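Local atomic coordinates of outer surface protein (PDB entry 1X7F), a protein that is uncharacterised but probably hydrolyses 6-phospho-N-acetylmuramic acid glycosides in cell-wall sugar recycling. Residues I79-H82 and A83-N87; V124-G128 and L129-K133; N264-R267 and Y268-Q271. All coordinates share one frame; numbering follows the deposited sequence. Where two conformers were deposited one is given.

Interaction 1: residues I79-H82 and A83-N87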
loop_
_atom_site.group_PDB
_atom_site.type_symbol
_atom_site.label_atom_id
_atom_site.label_comp_id
_atom_site.label_asym_id
_atom_site.label_seq_id
_atom_site.Cartn_x
_atom_site.Cartn_y
_atom_site.Cartn_z
ATOM N N ILE A 79 2.186 -3.995 26.615
ATOM C CA ILE A 79 1.760 -3.575 25.287
ATOM C C ILE A 79 1.972 -4.692 24.260
ATOM O O ILE A 79 1.048 -5.018 23.511
ATOM C CB ILE A 79 2.477 -2.263 24.853
ATOM C CG1 ILE A 79 2.059 -1.093 25.750
ATOM C CG2 ILE A 79 2.146 -1.931 23.414
ATOM C CD1 ILE A 79 3.015 0.085 25.728
ATOM N N ILE A 80 3.172 -5.280 24.246
ATOM C CA ILE A 80 3.521 -6.342 23.288
ATOM C C ILE A 80 2.684 -7.612 23.498
ATOM O O ILE A 80 2.315 -8.290 22.528
ATOM C CB ILE A 80 5.046 -6.654 23.312
ATOM C CG1 ILE A 80 5.836 -5.503 22.678
ATOM C CG2 ILE A 80 5.348 -7.949 22.572
ATOM C CD1 ILE A 80 7.342 -5.546 22.918
ATOM N N ASN A 81 2.376 -7.913 24.756
ATOM C CA ASN A 81 1.527 -9.057 25.093
ATOM C C ASN A 81 0.098 -8.843 24.589
ATOM O O ASN A 81 -0.542 -9.764 24.078
ATOM C CB ASN A 81 1.521 -9.298 26.603
ATOM C CG ASN A 81 1.769 -10.745 26.965
ATOM O OD1 ASN A 81 1.065 -11.655 26.511
ATOM N ND2 ASN A 81 2.769 -10.969 27.813
ATOM N N HIS A 82 -0.390 -7.617 24.746
ATOM C CA HIS A 82 -1.694 -7.245 24.234
ATOM C C HIS A 82 -1.698 -7.389 22.709
ATOM O O HIS A 82 -2.654 -7.910 22.137
ATOM C CB HIS A 82 -2.039 -5.823 24.663
ATOM C CG HIS A 82 -3.455 -5.436 24.384
ATOM N ND1 HIS A 82 -3.808 -4.615 23.332
ATOM C CD2 HIS A 82 -4.608 -5.762 25.015
ATOM C CE1 HIS A 82 -5.118 -4.451 23.330
ATOM N NE2 HIS A 82 -5.626 -5.133 24.343
ATOM N N ALA A 83 -0.605 -6.964 22.072
ATOM C CA ALA A 83 -0.399 -7.141 20.634
ATOM C C ALA A 83 -0.422 -8.608 20.202
ATOM O O ALA A 83 -1.068 -8.949 19.212
ATOM C CB ALA A 83 0.892 -6.492 20.207
ATOM N N LYS A 84 0.286 -9.462 20.936
ATOM C CA LYS A 84 0.348 -10.894 20.625
ATOM C C LYS A 84 -0.985 -11.631 20.870
ATOM O O LYS A 84 -1.268 -12.627 20.207
ATOM C CB LYS A 84 1.517 -11.577 21.361
ATOM C CG LYS A 84 1.239 -11.987 22.795
ATOM C CD LYS A 84 2.494 -12.520 23.508
ATOM C CE LYS A 84 2.579 -14.048 23.491
ATOM N NZ LYS A 84 1.622 -14.663 24.446
ATOM N N ASP A 85 -1.786 -11.135 21.816
ATOM C CA ASP A 85 -3.133 -11.660 22.065
ATOM C C ASP A 85 -4.068 -11.304 20.907
ATOM O O ASP A 85 -5.069 -11.991 20.669
ATOM C CB ASP A 85 -3.713 -11.100 23.366
ATOM C CG ASP A 85 -3.006 -11.618 24.601
ATOM O OD1 ASP A 85 -2.541 -12.782 24.608
ATOM O OD2 ASP A 85 -2.875 -10.919 25.628
ATOM N N ASN A 86 -3.737 -10.221 20.204
ATOM C CA ASN A 86 -4.493 -9.782 19.037
ATOM C C ASN A 86 -3.803 -10.159 17.730
ATOM O O ASN A 86 -3.979 -9.488 16.709
ATOM C CB ASN A 86 -4.783 -8.279 19.117
ATOM C CG ASN A 86 -5.922 -7.961 20.075
ATOM O OD1 ASN A 86 -7.103 -8.124 19.740
ATOM N ND2 ASN A 86 -5.576 -7.513 21.277
ATOM N N ASN A 87 -3.020 -11.237 17.786
ATOM C CA ASN A 87 -2.351 -11.836 16.622
ATOM C C ASN A 87 -1.569 -10.850 15.733
ATOM O O ASN A 87 -1.624 -10.903 14.498
ATOM C CB ASN A 87 -3.347 -12.693 15.818
ATOM C CG ASN A 87 -4.132 -13.666 16.702
ATOM O OD1 ASN A 87 -5.344 -13.521 16.877
ATOM N ND2 ASN A 87 -3.438 -14.644 17.281
#
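The carbonyl of His82 meets a side chain as well as the backbone four residues on. ND2 of Asn86 donates to His82 O at 3.1 Å, with an N-H...O angle of 159°. The backbone N of Asn86 reaches the same oxygen only by a weak bond. The oxygen lies in the amide plane of Asn86. The same ND2 sits over one face of the His82 ring, offset toward the rim, 3.7 Å from CE1. CG of His82 is anti to the backbone N (chi1 -170°), which puts the ring on the side where this ND2 meets it. Ring and amide planes are 57° apart. Asn81 and Lys84 run side by side. CD of Lys84 packs on OD1 of Asn81 at 3.4 Å. The backbone bonds from Ala83 to Ile79, Lys84 to Ile80 and Asp85 to Asn81 are those of an alpha helix. The helix ends in a Schellman motif with Asn87, at positive phi, as the C-prime residue. This is the C-terminal part of helix 74-85. On one side Ile79 and His82 pack on helix 40-51, with His82 against Met44, Ile47 and Ser48. Ile80 and Ala83 rest on Val90 of strand 89-94.

Interaction 2: residues V124-G128 and L129-K133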
loop_
_atom_site.group_PDB
_atom_site.type_symbol
_atom_site.label_atom_id
_atom_site.label_comp_id
_atom_site.label_asym_id
_atom_site.label_seq_id
_atom_site.Cartn_x
_atom_site.Cartn_y
_atom_site.Cartn_z
ATOM N N VAL A 124 20.387 0.883 10.301
ATOM C CA VAL A 124 21.689 1.015 9.663
ATOM C C VAL A 124 22.325 -0.379 9.630
ATOM O O VAL A 124 22.136 -1.181 10.551
ATOM C CB VAL A 124 22.583 2.071 10.391
ATOM C CG1 VAL A 124 24.025 2.040 9.892
ATOM C CG2 VAL A 124 21.999 3.473 10.221
ATOM N N GLY A 125 23.052 -0.660 8.554
ATOM C CA GLY A 125 23.685 -1.956 8.362
ATOM C C GLY A 125 25.102 -2.060 8.893
ATOM O O GLY A 125 25.644 -1.113 9.478
ATOM N N PHE A 126 25.695 -3.232 8.689
ATOM C CA PHE A 126 27.067 -3.502 9.098
ATOM C C PHE A 126 27.834 -3.999 7.871
ATOM O O PHE A 126 27.613 -3.499 6.761
ATOM C CB PHE A 126 27.102 -4.521 10.255
ATOM C CG PHE A 126 26.086 -4.244 11.340
ATOM C CD1 PHE A 126 24.823 -4.834 11.298
ATOM C CD2 PHE A 126 26.387 -3.385 12.395
ATOM C CE1 PHE A 126 23.876 -4.577 12.290
ATOM C CE2 PHE A 126 25.443 -3.120 13.392
ATOM C CZ PHE A 126 24.185 -3.718 13.336
ATOM N N ASP A 127 28.710 -4.985 8.063
ATOM C CA ASP A 127 29.550 -5.511 6.986
ATOM C C ASP A 127 28.883 -6.646 6.203
ATOM O O ASP A 127 29.519 -7.272 5.348
ATOM C CB ASP A 127 30.895 -5.981 7.550
ATOM C CG ASP A 127 30.751 -7.133 8.535
ATOM O OD1 ASP A 127 31.723 -7.908 8.690
ATOM O OD2 ASP A 127 29.711 -7.343 9.199
ATOM N N GLY A 128 27.611 -6.909 6.499
ATOM C CA GLY A 128 26.884 -8.018 5.889
ATOM C C GLY A 128 27.046 -9.328 6.644
ATOM O O GLY A 128 26.102 -10.115 6.741
ATOM N N LEU A 129 28.248 -9.564 7.167
ATOM C CA LEU A 129 28.540 -10.752 7.961
ATOM C C LEU A 129 27.767 -10.759 9.282
ATOM O O LEU A 129 27.233 -11.796 9.682
ATOM C CB LEU A 129 30.052 -10.873 8.210
ATOM C CG LEU A 129 30.615 -12.100 8.936
ATOM C CD1 LEU A 129 30.326 -13.401 8.184
ATOM C CD2 LEU A 129 32.113 -11.935 9.152
ATOM N N THR A 130 27.708 -9.601 9.947
ATOM C CA THR A 130 26.997 -9.464 11.222
ATOM C C THR A 130 25.515 -9.802 11.061
ATOM O O THR A 130 24.955 -10.541 11.874
ATOM C CB THR A 130 27.174 -8.036 11.796
ATOM O OG1 THR A 130 28.569 -7.747 11.945
ATOM C CG2 THR A 130 26.654 -7.956 13.226
ATOM N N GLU A 131 24.900 -9.254 10.008
ATOM C CA GLU A 131 23.512 -9.543 9.638
ATOM C C GLU A 131 23.283 -11.044 9.460
ATOM O O GLU A 131 22.343 -11.605 10.031
ATOM C CB GLU A 131 23.133 -8.807 8.346
ATOM C CG GLU A 131 22.878 -7.312 8.504
ATOM C CD GLU A 131 24.135 -6.459 8.390
ATOM O OE1 GLU A 131 25.242 -6.933 8.710
ATOM O OE2 GLU A 131 24.013 -5.290 7.979
ATOM N N ALA A 132 24.156 -11.673 8.668
ATOM C CA ALA A 132 24.124 -13.115 8.415
ATOM C C ALA A 132 24.063 -13.953 9.692
ATOM O O ALA A 132 23.218 -14.877 9.785
ATOM C CB ALA A 132 25.326 -13.534 7.567
ATOM N N LYS A 133 24.950 -13.625 10.667
ATOM C CA LYS A 133 25.010 -14.358 11.936
ATOM C C LYS A 133 23.774 -14.148 12.808
ATOM O O LYS A 133 23.398 -15.027 13.594
ATOM C CB LYS A 133 26.269 -13.995 12.731
ATOM C CG LYS A 133 27.497 -14.813 12.351
ATOM C CD LYS A 133 28.601 -13.941 11.773
ATOM C CE LYS A 133 29.510 -13.398 12.887
ATOM N NZ LYS A 133 30.182 -12.136 12.457
#
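Residues 124-128 form an irregular loop that runs directly into the helix beginning at Leu129. Gly128 is the N-cap residue and has a positive phi (88°), which glycine adopts readily. Gly128 O accepts from Ala132 N at 3.2 Å, the first helical bond across the junction. Asp127, just before the N-cap, accepts from Thr130 at the helix start. Its CG stands between the backbone N and the carbonyl carbon (chi1 63°), which brings OD2 over the start of the helix. OD2 accepts from Thr130 N at 3.1 Å and from Thr130 OG1 at 3.0 Å. Both donors use the syn side, but they come from opposite faces of the carboxylate plane. OD1 rests against Leu129 CB at 3.4 Å. Glu131 folds back toward the loop through a bend at chi2 (87°). Its OE2 takes the N-H of Phe126 at 2.8 Å and is also bonded by Tyr153 OH. OE1 receives a weak bond from Gly128 N. The carboxylate carbon CD lies in plane at the edge of the Phe126 ring, 3.4 Å from CD1. Thr130 CG2 covers one ring face near the rim, and Val124 O lies over the opposite face. Asp127 OD2 and Glu131 OE1 are 4.5 Å apart. The arrangement is a helix N-terminus with Gly128 at the N-cap position and the N-H of Thr130 met by the Asp127 carboxylate. It starts helix 129-134 after strand 119-122, a beta-to-alpha connection of the eight-stranded parallel sheet, consistent with a (beta/alpha)8 barrel.

Interaction 3: residues N264-R267 and Y268-Q271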
loop_
_atom_site.group_PDB
_atom_site.type_symbol
_atom_site.label_atom_id
_atom_site.label_comp_id
_atom_site.label_asym_id
_atom_site.label_seq_id
_atom_site.Cartn_x
_atom_site.Cartn_y
_atom_site.Cartn_z
ATOM N N ASN A 264 -11.023 -1.862 4.757
ATOM C CA ASN A 264 -12.034 -2.123 3.740
ATOM C C ASN A 264 -11.451 -2.459 2.367
ATOM O O ASN A 264 -12.132 -3.029 1.535
ATOM C CB ASN A 264 -13.006 -0.945 3.638
ATOM C CG ASN A 264 -14.019 -0.912 4.776
ATOM O OD1 ASN A 264 -14.114 -1.844 5.579
ATOM N ND2 ASN A 264 -14.786 0.168 4.846
ATOM N N LEU A 265 -10.194 -2.103 2.136
ATOM C CA LEU A 265 -9.574 -2.277 0.828
ATOM C C LEU A 265 -9.390 -3.745 0.441
ATOM O O LEU A 265 -9.099 -4.582 1.301
ATOM C CB LEU A 265 -8.209 -1.592 0.796
ATOM C CG LEU A 265 -8.090 -0.060 0.873
ATOM C CD1 LEU A 265 -6.641 0.359 0.871
ATOM C CD2 LEU A 265 -8.822 0.604 -0.284
ATOM N N ASN A 266 -9.550 -4.036 -0.853
ATOM C CA ASN A 266 -9.059 -5.272 -1.443
ATOM C C ASN A 266 -7.552 -5.128 -1.638
ATOM O O ASN A 266 -7.083 -4.225 -2.317
ATOM C CB ASN A 266 -9.774 -5.580 -2.778
ATOM C CG ASN A 266 -9.507 -7.007 -3.291
ATOM O OD1 ASN A 266 -8.397 -7.520 -3.192
ATOM N ND2 ASN A 266 -10.524 -7.626 -3.876
ATOM N N ARG A 267 -6.789 -6.021 -1.024
ATOM C CA ARG A 267 -5.334 -5.854 -0.967
ATOM C C ARG A 267 -4.656 -6.430 -2.189
ATOM O O ARG A 267 -3.521 -6.060 -2.505
ATOM C CB ARG A 267 -4.763 -6.541 0.272
ATOM C CG ARG A 267 -5.380 -6.064 1.566
ATOM C CD ARG A 267 -4.723 -6.646 2.818
ATOM N NE ARG A 267 -5.461 -6.268 4.016
ATOM C CZ ARG A 267 -5.250 -6.772 5.222
ATOM N NH1 ARG A 267 -4.328 -7.705 5.416
ATOM N NH2 ARG A 267 -6.000 -6.368 6.232
ATOM N N TYR A 268 -5.400 -7.316 -2.855
ATOM C CA TYR A 268 -4.922 -8.189 -3.925
ATOM C C TYR A 268 -5.541 -7.854 -5.294
ATOM O O TYR A 268 -5.361 -8.595 -6.262
ATOM C CB TYR A 268 -5.203 -9.662 -3.558
ATOM C CG TYR A 268 -4.799 -10.024 -2.136
ATOM C CD1 TYR A 268 -5.745 -10.065 -1.106
ATOM C CD2 TYR A 268 -3.468 -10.308 -1.820
ATOM C CE1 TYR A 268 -5.375 -10.389 0.203
ATOM C CE2 TYR A 268 -3.090 -10.635 -0.518
ATOM C CZ TYR A 268 -4.045 -10.674 0.491
ATOM O OH TYR A 268 -3.669 -10.998 1.783
ATOM N N MET A 269 -6.268 -6.740 -5.356
ATOM C CA MET A 269 -6.744 -6.144 -6.608
ATOM C C MET A 269 -7.005 -4.643 -6.587
ATOM O O MET A 269 -7.533 -4.104 -5.629
ATOM C CB MET A 269 -7.958 -6.865 -7.146
ATOM C CG MET A 269 -8.140 -6.602 -8.627
ATOM S SD MET A 269 -9.750 -7.116 -9.073
ATOM C CE MET A 269 -10.675 -6.445 -7.686
ATOM N N LEU A 270 -6.649 -3.992 -7.685
ATOM C CA LEU A 270 -6.853 -2.565 -7.859
ATOM C C LEU A 270 -8.331 -2.184 -7.913
ATOM O O LEU A 270 -9.099 -2.767 -8.682
ATOM C CB LEU A 270 -6.152 -2.098 -9.124
ATOM C CG LEU A 270 -6.091 -0.588 -9.388
ATOM C CD1 LEU A 270 -5.354 0.161 -8.266
ATOM C CD2 LEU A 270 -5.396 -0.385 -10.713
ATOM N N GLN A 271 -8.716 -1.215 -7.079
ATOM C CA GLN A 271 -10.085 -0.706 -7.016
ATOM C C GLN A 271 -10.032 0.799 -7.248
ATOM O O GLN A 271 -9.399 1.528 -6.485
ATOM C CB GLN A 271 -10.743 -0.990 -5.663
ATOM C CG GLN A 271 -10.730 -2.440 -5.201
ATOM C CD GLN A 271 -11.261 -2.597 -3.786
ATOM O OE1 GLN A 271 -10.611 -2.166 -2.815
ATOM N NE2 GLN A 271 -12.436 -3.223 -3.657
HETATM O O HOH W 1 -7.989 -1.688 -3.268
#
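The ring of Tyr268 has Arg267 CB over one face. This CH-pi contact measures 4.0 Å from Arg267 CB to the centroid of the Tyr268 ring. The methylene is offset toward the rim. Tyr268 was modelled in two conformers and the contact is that of one of them, so it is less certain. The side chain of Arg267 runs on extended, and NH2 bonds Gly54 O. The amide of Gln271 lies against Asn266, with CD 3.5 Å from Asn266 CB. Its OE1 accepts from Asn266 N at 2.9 Å. The N-H points almost straight at the oxygen (168°), but the donor stands above the carbonyl plane, 52° out of it. The Gln271 chain is extended beyond CG, and this carries OE1 back across the turn. The amide of Asn266 behaves differently. OD1 takes the N-H of Tyr268 at 3.0 Å, in the carbonyl plane. CG is anti to the backbone N of Asn266 (chi1 -168°), which places OD1 beside the following backbone. Met269 N is also close to OD1, at 3.1 Å. ND2 of the same amide meets Met269 CE at 4.0 Å. A water lies 2.7 Å from Gln271 OE1 and 2.9 Å from Asn266 O, with more acceptors near it than it has protons to give. Around the turn, Leu265 packs on Ala235, Lys236 and Trp239 of helix 231-240. Met269 and Gln271 touch Thr382 of strand 380-384, and Leu270 pairs with Thr382 through the backbone. Asn266 makes an Asx turn, its OD1 receiving the N-H two residues on. This is the connection from helix 256-264 to strand 270-276, joining the N-terminal parallel-sheet domain to the C-terminal mixed sheet.

The three contacts follow in series along the chain, and none nests in or crosses another. Each is local, so it shapes a junction and closes no long loop. Interaction 1 ends helix 74-85 just before strand 89-94. Interaction 2 starts helix 129-134 after strand 119-122. Both belong to the N-terminal domain with its eight-stranded parallel sheet, and their nearest atoms are about 19 Å apart. Interaction 3 comes much later. It turns the chain out of helix 256-264 into strand 270-276, the first strand of the mixed sheet. Its nearest atoms are about 10 Å from interaction 1 and about 27 Å from interaction 2.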